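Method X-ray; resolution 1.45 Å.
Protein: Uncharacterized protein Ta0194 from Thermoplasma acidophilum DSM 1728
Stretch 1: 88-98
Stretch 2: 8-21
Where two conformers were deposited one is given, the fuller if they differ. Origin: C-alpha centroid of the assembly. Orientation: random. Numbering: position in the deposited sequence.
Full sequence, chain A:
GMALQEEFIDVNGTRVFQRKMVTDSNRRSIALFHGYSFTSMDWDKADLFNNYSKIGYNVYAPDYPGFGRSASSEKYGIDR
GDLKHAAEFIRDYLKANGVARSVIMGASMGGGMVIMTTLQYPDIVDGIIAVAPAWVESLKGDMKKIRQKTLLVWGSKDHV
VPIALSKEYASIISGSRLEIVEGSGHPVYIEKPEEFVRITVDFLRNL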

ATOM      1  N   GLU A  88     -12.222   5.099   2.694  0.50 10.06           N
ATOM      2  CA  GLU A  88     -12.891   6.068   1.805  0.50 10.25           C
ATOM      3  C   GLU A  88     -11.873   6.729   0.895  0.50  9.42           C
ATOM      4  O   GLU A  88     -12.053   6.777  -0.319  0.50  8.85           O
ATOM      5  CB  GLU A  88     -13.641   7.145   2.595  0.50 11.41           C
ATOM      6  CG  GLU A  88     -14.826   6.642   3.387  0.50 10.38           C
ATOM      7  CD  GLU A  88     -15.778   5.880   2.553  0.50 13.95           C
ATOM      8  OE1 GLU A  88     -16.257   6.400   1.506  0.50 17.96           O
ATOM      9  OE2 GLU A  88     -16.072   4.756   2.973  0.50 19.72           O
ATOM     10  N   PHE A  89     -10.767   7.193   1.477  1.00 10.11           N
ATOM     11  CA  PHE A  89      -9.732   7.822   0.667  1.00  9.62           C
ATOM     12  C   PHE A  89      -9.260   6.906  -0.440  1.00  9.45           C
ATOM     13  O   PHE A  89      -9.183   7.307  -1.589  1.00  9.68           O
ATOM     14  CB  PHE A  89      -8.528   8.267   1.472  1.00  9.75           C
ATOM     15  CG  PHE A  89      -7.496   8.894   0.608  1.00  9.07           C
ATOM     16  CD1 PHE A  89      -7.685  10.127   0.058  1.00  9.84           C
ATOM     17  CD2 PHE A  89      -6.343   8.193   0.277  1.00 10.78           C
ATOM     18  CE1 PHE A  89      -6.741  10.650  -0.815  1.00  9.92           C
ATOM     19  CE2 PHE A  89      -5.411   8.726  -0.562  1.00  9.59           C
ATOM     20  CZ  PHE A  89      -5.626   9.962  -1.095  1.00 10.20           C
ATOM     21  N   ILE A  90      -8.903   5.659  -0.102  1.00  9.89           N
ATOM     22  CA  ILE A  90      -8.327   4.787  -1.126  1.00  9.81           C
ATOM     23  C   ILE A  90      -9.320   4.493  -2.262  1.00  9.32           C
ATOM     24  O   ILE A  90      -8.979   4.587  -3.453  1.00 11.10           O
ATOM     25  CB  ILE A  90      -7.704   3.519  -0.511  1.00 10.58           C
ATOM     26  CG1 ILE A  90      -6.501   3.953   0.325  1.00 11.04           C
ATOM     27  CG2 ILE A  90      -7.335   2.491  -1.621  1.00 12.26           C
ATOM     28  CD1 ILE A  90      -5.729   2.834   1.036  1.00 12.50           C
ATOM     29  N   ARG A  91     -10.566   4.208  -1.878  0.50 10.47           N
ATOM     30  CA  ARG A  91     -11.637   4.021  -2.872  0.50 11.17           C
ATOM     31  C   ARG A  91     -11.785   5.248  -3.774  0.50 10.79           C
ATOM     32  O   ARG A  91     -11.811   5.139  -4.999  0.50 12.43           O
ATOM     33  CB  ARG A  91     -12.945   3.745  -2.168  0.50 12.13           C
ATOM     34  CG  ARG A  91     -14.080   3.450  -3.126  0.50 13.07           C
ATOM     35  CD  ARG A  91     -15.353   3.300  -2.378  0.50 18.63           C
ATOM     36  NE  ARG A  91     -16.061   4.565  -2.194  0.50 23.86           N
ATOM     37  CZ  ARG A  91     -16.015   5.342  -1.118  0.50 21.26           C
ATOM     38  NH1 ARG A  91     -15.247   5.064  -0.077  0.50 34.17           N
ATOM     39  NH2 ARG A  91     -16.750   6.435  -1.089  0.50 28.10           N
ATOM     40  N   ASP A  92     -11.882   6.416  -3.144  1.00  9.90           N
ATOM     41  CA  ASP A  92     -12.109   7.673  -3.881  1.00 11.68           C
ATOM     42  C   ASP A  92     -10.931   8.070  -4.748  1.00 10.31           C
ATOM     43  O   ASP A  92     -11.085   8.660  -5.806  1.00 10.82           O
ATOM     44  CB  ASP A  92     -12.465   8.792  -2.895  1.00 11.67           C
ATOM     45  CG  ASP A  92     -13.849   8.616  -2.246  1.00 12.02           C
ATOM     46  OD1 ASP A  92     -14.576   7.671  -2.634  1.00 14.01           O
ATOM     47  OD2 ASP A  92     -14.171   9.344  -1.283  1.00 11.73           O
ATOM     48  N   TYR A  93      -9.723   7.779  -4.251  1.00 10.41           N
ATOM     49  CA  TYR A  93      -8.469   8.052  -4.951  1.00 11.48           C
ATOM     50  C   TYR A  93      -8.341   7.189  -6.207  1.00  9.57           C
ATOM     51  O   TYR A  93      -7.999   7.698  -7.262  1.00 10.75           O
ATOM     52  CB  TYR A  93      -7.295   7.787  -3.994  1.00 10.41           C
ATOM     53  CG  TYR A  93      -5.945   7.869  -4.656  1.00  9.58           C
ATOM     54  CD1 TYR A  93      -5.409   9.066  -5.067  1.00  9.18           C
ATOM     55  CD2 TYR A  93      -5.236   6.689  -4.927  1.00  9.78           C
ATOM     56  CE1 TYR A  93      -4.187   9.096  -5.662  1.00  8.44           C
ATOM     57  CE2 TYR A  93      -4.009   6.710  -5.508  1.00  9.84           C
ATOM     58  CZ  TYR A  93      -3.479   7.924  -5.924  1.00  7.90           C
ATOM     59  OH  TYR A  93      -2.252   7.977  -6.539  1.00 10.16           O
ATOM     60  N   LEU A  94      -8.668   5.901  -6.091  1.00 10.90           N
ATOM     61  CA  LEU A  94      -8.678   5.067  -7.269  1.00 11.45           C
ATOM     62  C   LEU A  94      -9.716   5.566  -8.284  1.00 12.30           C
ATOM     63  O   LEU A  94      -9.406   5.703  -9.463  1.00 12.54           O
ATOM     64  CB  LEU A  94      -8.915   3.619  -6.874  1.00 12.15           C
ATOM     65  CG  LEU A  94      -7.805   2.901  -6.092  1.00 14.01           C
ATOM     66  CD1 LEU A  94      -8.271   1.500  -5.708  1.00 16.41           C
ATOM     67  CD2 LEU A  94      -6.505   2.839  -6.915  1.00 13.66           C
ATOM     68  N   LYS A  95     -10.911   5.917  -7.807  1.00 14.60           N
ATOM     69  CA  LYS A  95     -11.980   6.427  -8.685  1.00 14.27           C
ATOM     70  C   LYS A  95     -11.545   7.702  -9.375  1.00 12.92           C
ATOM     71  O   LYS A  95     -11.781   7.890 -10.566  1.00 14.34           O
ATOM     72  CB  LYS A  95     -13.258   6.675  -7.885  1.00 14.84           C
ATOM     73  CG  LYS A  95     -14.445   7.206  -8.704  1.00 20.47           C
ATOM     74  CD  LYS A  95     -15.718   7.305  -7.869  1.00 23.47           C
ATOM     75  N   ALA A  96     -10.870   8.600  -8.651  1.00 11.13           N
ATOM     76  CA  ALA A  96     -10.418   9.845  -9.259  1.00 11.60           C
ATOM     77  C   ALA A  96      -9.446   9.639 -10.406  1.00 11.77           C
ATOM     78  O   ALA A  96      -9.366  10.444 -11.315  1.00 13.93           O
ATOM     79  CB  ALA A  96      -9.795  10.774  -8.190  1.00 12.02           C
ATOM     80  N   ASN A  97      -8.668   8.561 -10.326  1.00 12.40           N
ATOM     81  CA  ASN A  97      -7.711   8.183 -11.356  1.00 11.23           C
ATOM     82  C   ASN A  97      -8.324   7.271 -12.435  1.00 12.22           C
ATOM     83  O   ASN A  97      -7.616   6.825 -13.312  1.00 13.25           O
ATOM     84  CB  ASN A  97      -6.487   7.475 -10.748  1.00 11.77           C
ATOM     85  CG  ASN A  97      -5.492   8.455 -10.176  1.00 10.49           C
ATOM     86  OD1 ASN A  97      -4.843   9.201 -10.931  1.00 11.77           O
ATOM     87  ND2 ASN A  97      -5.388   8.494  -8.820  1.00 11.52           N
ATOM     88  N   GLY A  98      -9.626   6.987 -12.336  1.00 13.26           N
ATOM     89  CA  GLY A  98     -10.277   6.192 -13.364  1.00 13.58           C
ATOM     90  C   GLY A  98     -10.002   4.720 -13.222  1.00 14.16           C
ATOM     91  O   GLY A  98     -10.151   3.957 -14.191  1.00 16.87           O
TER
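Stretch 2 8-21: FIDVNGTRVFQRKM

Stretch 2 lies against the helix of residues 88-96 as a β-hairpin. Its first strand ends at Val 11, a type I' turn runs from Val 11 to Thr 14, and the second strand continues from Thr 14 to residue 21. The two strands are held together by paired backbone hydrogen bonds, Ile 9 N to Val 16 O and Val 16 N to Ile 9 O (both 2.8 Å), and, next to the turn, Val 11 N to Thr 14 O (2.9 Å) and Thr 14 N to Val 11 O (3.0 Å). The first strand approaches the helix more closely, with axes 8.5 Å apart and N-to-C directions at 120°; the second passes at 11.8 Å, its direction 72° from that of the helix. Together the two stretches bury 466 Å².

Val 11 covers the most surface on the hairpin side. Its CA lies 6.1 Å from the CA of Tyr 93, and its CA-to-CB bond points toward the helix. Val 11 CG1 packs 3.9 Å from Asp 92 CB, 4.0 Å from Tyr 93 N and 4.2 Å from Phe 89 CE1, while Val 11 CG2 lies 4.3 Å from Ala 96 CB and, at the edge of the Tyr 93 ring, 4.3 Å from Tyr 93 CD1. This valine thus touches successive turns of the helix. Ile 9 and Val 16 extend the apolar contact: Ile 9 CD1 reaches Ala 96 CB at 3.9 Å, and Val 16 CG2 meets the edge of the Phe 89 ring, 3.9 Å from CE1.

Tyr 93 makes the largest contribution from the helix. Its CA-to-CB bond points sideways, but with chi1 in the t rotamer the ring carries the hydroxyl to the second strand, where Tyr 93 OH donates a hydrogen bond to Gln 18 OE1 (2.6 Å). Gln 18 OE1 also accepts a hydrogen bond from Asn 97 ND2 at 3.0 Å, and Gln 18 NE2 returns a bond to Asn 97 OD1 at 2.9 Å. The two amides therefore pair reciprocally, each acting as donor and acceptor. The CA-to-CB bond of Gln 18 points toward the helix stretch, and its side chain has chi1 p and chi2 t. Asn 97 is anchored in turn by a bond from its ND2 to Tyr 93 O (3.1 Å), at the end of the helix, where Gly 98 adopts positive phi in a Schellman motif. A water extends the network, donating to Asn 97 OD1 (2.6 Å) and accepting from Lys 20 NZ (2.7 Å).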

ATOM      1  N   PHE A   8      -0.763  17.107  -8.999  1.00  9.40           N
ATOM      2  CA  PHE A   8      -1.779  17.214  -7.983  1.00  9.83           C
ATOM      3  C   PHE A   8      -3.127  16.874  -8.594  1.00 11.34           C
ATOM      4  O   PHE A   8      -3.423  17.260  -9.729  1.00 15.37           O
ATOM      5  CB  PHE A   8      -1.790  18.590  -7.347  1.00 10.21           C
ATOM      6  CG  PHE A   8      -0.535  18.909  -6.602  1.00 10.31           C
ATOM      7  CD1 PHE A   8       0.588  19.434  -7.243  1.00 10.90           C
ATOM      8  CD2 PHE A   8      -0.460  18.678  -5.255  1.00 11.11           C
ATOM      9  CE1 PHE A   8       1.742  19.643  -6.528  1.00 12.20           C
ATOM     10  CE2 PHE A   8       0.691  18.929  -4.552  1.00 11.03           C
ATOM     11  CZ  PHE A   8       1.778  19.424  -5.213  1.00 11.70           C
ATOM     12  N   ILE A   9      -3.894  16.070  -7.867  0.50  8.76           N
ATOM     13  CA  ILE A   9      -5.240  15.594  -8.254  0.50  8.98           C
ATOM     14  C   ILE A   9      -6.227  16.096  -7.182  0.50  9.30           C
ATOM     15  O   ILE A   9      -5.870  16.233  -5.992  0.50 10.44           O
ATOM     16  CB  ILE A   9      -5.272  14.030  -8.425  0.50  8.80           C
ATOM     17  CG1 ILE A   9      -6.563  13.570  -9.121  0.50  7.01           C
ATOM     18  CG2 ILE A   9      -4.992  13.296  -7.100  0.50 13.34           C
ATOM     19  CD1 ILE A   9      -6.473  12.201  -9.683  0.50  8.08           C
ATOM     20  N   ASP A  10      -7.457  16.430  -7.581  1.00 10.37           N
ATOM     21  CA  ASP A  10      -8.512  16.675  -6.638  1.00 10.20           C
ATOM     22  C   ASP A  10      -9.193  15.394  -6.306  1.00 11.85           C
ATOM     23  O   ASP A  10      -9.707  14.701  -7.207  1.00 12.99           O
ATOM     24  CB  ASP A  10      -9.556  17.628  -7.191  1.00 12.02           C
ATOM     25  CG  ASP A  10     -10.653  17.944  -6.140  1.00 14.39           C
ATOM     26  OD1 ASP A  10     -10.327  18.644  -5.174  1.00 26.88           O
ATOM     27  OD2 ASP A  10     -11.763  17.468  -6.289  1.00 29.77           O
ATOM     28  N   VAL A  11      -9.238  15.060  -5.015  1.00  9.56           N
ATOM     29  CA  VAL A  11      -9.995  13.928  -4.508  1.00 10.78           C
ATOM     30  C   VAL A  11     -11.102  14.503  -3.628  1.00 10.57           C
ATOM     31  O   VAL A  11     -10.913  14.835  -2.456  1.00  9.95           O
ATOM     32  CB  VAL A  11      -9.100  12.897  -3.770  1.00  9.95           C
ATOM     33  CG1 VAL A  11      -9.949  11.670  -3.381  1.00 11.43           C
ATOM     34  CG2 VAL A  11      -7.913  12.496  -4.669  1.00 11.99           C
ATOM     35  N   ASN A  12     -12.282  14.682  -4.214  1.00 10.73           N
ATOM     36  CA  ASN A  12     -13.451  15.226  -3.520  1.00 11.50           C
ATOM     37  C   ASN A  12     -13.151  16.434  -2.674  1.00  9.77           C
ATOM     38  O   ASN A  12     -13.627  16.557  -1.557  1.00 11.97           O
ATOM     39  CB  ASN A  12     -14.178  14.144  -2.726  1.00 11.13           C
ATOM     40  CG  ASN A  12     -14.798  13.121  -3.625  1.00 18.59           C
ATOM     41  OD1 ASN A  12     -15.495  13.476  -4.586  1.00 19.50           O
ATOM     42  ND2 ASN A  12     -14.543  11.866  -3.368  1.00 21.66           N
ATOM     43  N   GLY A  13     -12.383  17.355  -3.232  1.00 10.16           N
ATOM     44  CA  GLY A  13     -12.151  18.642  -2.586  1.00 10.24           C
ATOM     45  C   GLY A  13     -10.816  18.750  -1.853  1.00 12.80           C
ATOM     46  O   GLY A  13     -10.453  19.824  -1.382  1.00 14.76           O
ATOM     47  N   THR A  14     -10.081  17.648  -1.788  1.00  9.93           N
ATOM     48  CA  THR A  14      -8.755  17.641  -1.158  1.00  8.93           C
ATOM     49  C   THR A  14      -7.695  17.566  -2.231  1.00  9.01           C
ATOM     50  O   THR A  14      -7.727  16.647  -3.080  1.00 10.12           O
ATOM     51  CB  THR A  14      -8.629  16.466  -0.187  1.00 10.51           C
ATOM     52  OG1 THR A  14      -9.562  16.660   0.875  1.00 10.98           O
ATOM     53  CG2 THR A  14      -7.207  16.379   0.431  1.00 10.59           C
ATOM     54  N   ARG A  15      -6.741  18.492  -2.177  1.00  8.40           N
ATOM     55  CA  ARG A  15      -5.647  18.553  -3.127  1.00  8.49           C
ATOM     56  C   ARG A  15      -4.519  17.571  -2.789  1.00  7.98           C
ATOM     57  O   ARG A  15      -3.737  17.801  -1.868  1.00  9.51           O
ATOM     58  CB  ARG A  15      -5.123  19.987  -3.231  1.00  8.59           C
ATOM     59  CG  ARG A  15      -4.096  20.261  -4.320  1.00 10.25           C
ATOM     60  CD  ARG A  15      -3.646  21.657  -4.249  1.00 10.90           C
ATOM     61  NE  ARG A  15      -2.726  22.077  -5.297  1.00 12.69           N
ATOM     62  CZ  ARG A  15      -1.411  22.202  -5.149  1.00 11.16           C
ATOM     63  NH1 ARG A  15      -0.793  21.889  -4.041  1.00 10.35           N
ATOM     64  NH2 ARG A  15      -0.705  22.649  -6.192  1.00 12.67           N
ATOM     65  N   VAL A  16      -4.454  16.480  -3.537  1.00  7.65           N
ATOM     66  CA  VAL A  16      -3.585  15.353  -3.275  1.00  8.23           C
ATOM     67  C   VAL A  16      -2.416  15.373  -4.243  1.00  8.06           C
ATOM     68  O   VAL A  16      -2.626  15.439  -5.452  1.00  8.98           O
ATOM     69  CB  VAL A  16      -4.389  14.046  -3.431  1.00  8.83           C
ATOM     70  CG1 VAL A  16      -3.496  12.823  -3.305  1.00  9.34           C
ATOM     71  CG2 VAL A  16      -5.473  14.020  -2.376  1.00 11.04           C
ATOM     72  N   PHE A  17      -1.200  15.299  -3.724  1.00  7.95           N
ATOM     73  CA  PHE A  17      -0.024  15.066  -4.547  1.00  7.78           C
ATOM     74  C   PHE A  17       0.079  13.587  -4.866  1.00  7.60           C
ATOM     75  O   PHE A  17      -0.100  12.740  -4.006  1.00  8.13           O
ATOM     76  CB  PHE A  17       1.245  15.484  -3.806  1.00  7.37           C
ATOM     77  CG  PHE A  17       2.519  15.196  -4.566  1.00  7.96           C
ATOM     78  CD1 PHE A  17       2.824  15.937  -5.684  1.00  8.20           C
ATOM     79  CD2 PHE A  17       3.417  14.206  -4.157  1.00  9.08           C
ATOM     80  CE1 PHE A  17       3.948  15.672  -6.411  1.00  9.69           C
ATOM     81  CE2 PHE A  17       4.564  13.939  -4.859  1.00 10.02           C
ATOM     82  CZ  PHE A  17       4.848  14.712  -5.997  1.00  8.13           C
ATOM     83  N   GLN A  18       0.369  13.277  -6.130  1.00  8.32           N
ATOM     84  CA  GLN A  18       0.671  11.899  -6.496  1.00  8.58           C
ATOM     85  C   GLN A  18       1.758  11.777  -7.510  1.00  8.02           C
ATOM     86  O   GLN A  18       2.026  12.695  -8.289  1.00  7.94           O
ATOM     87  CB  GLN A  18      -0.592  11.162  -7.015  1.00  9.31           C
ATOM     88  CG  GLN A  18      -1.078  11.629  -8.382  1.00  9.46           C
ATOM     89  CD  GLN A  18      -2.278  10.812  -8.894  1.00  8.96           C
ATOM     90  OE1 GLN A  18      -2.792   9.948  -8.199  1.00 10.85           O
ATOM     91  NE2 GLN A  18      -2.779  11.132 -10.089  1.00  9.72           N
ATOM     92  N   ARG A  19       2.359  10.610  -7.513  1.00  8.39           N
ATOM     93  CA  ARG A  19       3.339  10.167  -8.514  1.00  8.39           C
ATOM     94  C   ARG A  19       2.793   8.947  -9.210  1.00  8.20           C
ATOM     95  O   ARG A  19       2.243   8.068  -8.568  1.00  9.87           O
ATOM     96  CB  ARG A  19       4.646   9.823  -7.822  1.00  9.11           C
ATOM     97  CG  ARG A  19       5.079  10.869  -6.794  1.00  9.68           C
ATOM     98  CD  ARG A  19       6.366  10.490  -6.128  1.00 10.82           C
ATOM     99  NE  ARG A  19       7.526  10.734  -6.988  1.00 10.14           N
ATOM    100  CZ  ARG A  19       8.679  10.069  -6.881  1.00 10.23           C
ATOM    101  NH1 ARG A  19       8.776   9.028  -6.066  1.00 11.49           N
ATOM    102  NH2 ARG A  19       9.700  10.405  -7.668  1.00 14.20           N
ATOM    103  N   LYS A  20       2.925   8.901 -10.547  1.00 10.25           N
ATOM    104  CA  LYS A  20       2.368   7.755 -11.259  1.00  9.55           C
ATOM    105  C   LYS A  20       3.190   7.414 -12.479  1.00 10.51           C
ATOM    106  O   LYS A  20       3.809   8.284 -13.028  1.00 11.71           O
ATOM    107  CB  LYS A  20       0.909   7.991 -11.663  1.00  8.97           C
ATOM    108  CG  LYS A  20       0.737   9.051 -12.713  1.00 10.89           C
ATOM    109  CD  LYS A  20      -0.727   9.360 -12.961  1.00 11.76           C
ATOM    110  CE  LYS A  20      -0.914  10.307 -14.140  1.00 12.84           C
ATOM    111  NZ  LYS A  20      -2.324  10.834 -14.276  1.00 13.33           N
HETATM  112  N   MSE A  21       3.179   6.137 -12.837  1.00 10.32           N
HETATM  113  CA  MSE A  21       3.768   5.657 -14.091  1.00 10.86           C
HETATM  114  C   MSE A  21       2.754   4.726 -14.744  1.00  9.76           C
HETATM  115  O   MSE A  21       2.514   3.643 -14.276  1.00 12.41           O
HETATM  116  CB  MSE A  21       5.065   4.945 -13.794  1.00 10.26           C
HETATM  117  CG  MSE A  21       5.815   4.506 -15.057  1.00 12.18           C
HETATM  118 SE   MSE A  21       7.617   3.846 -14.810  0.75 13.32          SE
HETATM  119  CE  MSE A  21       8.580   5.485 -14.592  1.00 13.09           C
TER
HETATM  120  O   HOH W   1      -4.370   9.235 -13.536  1.00 16.63           O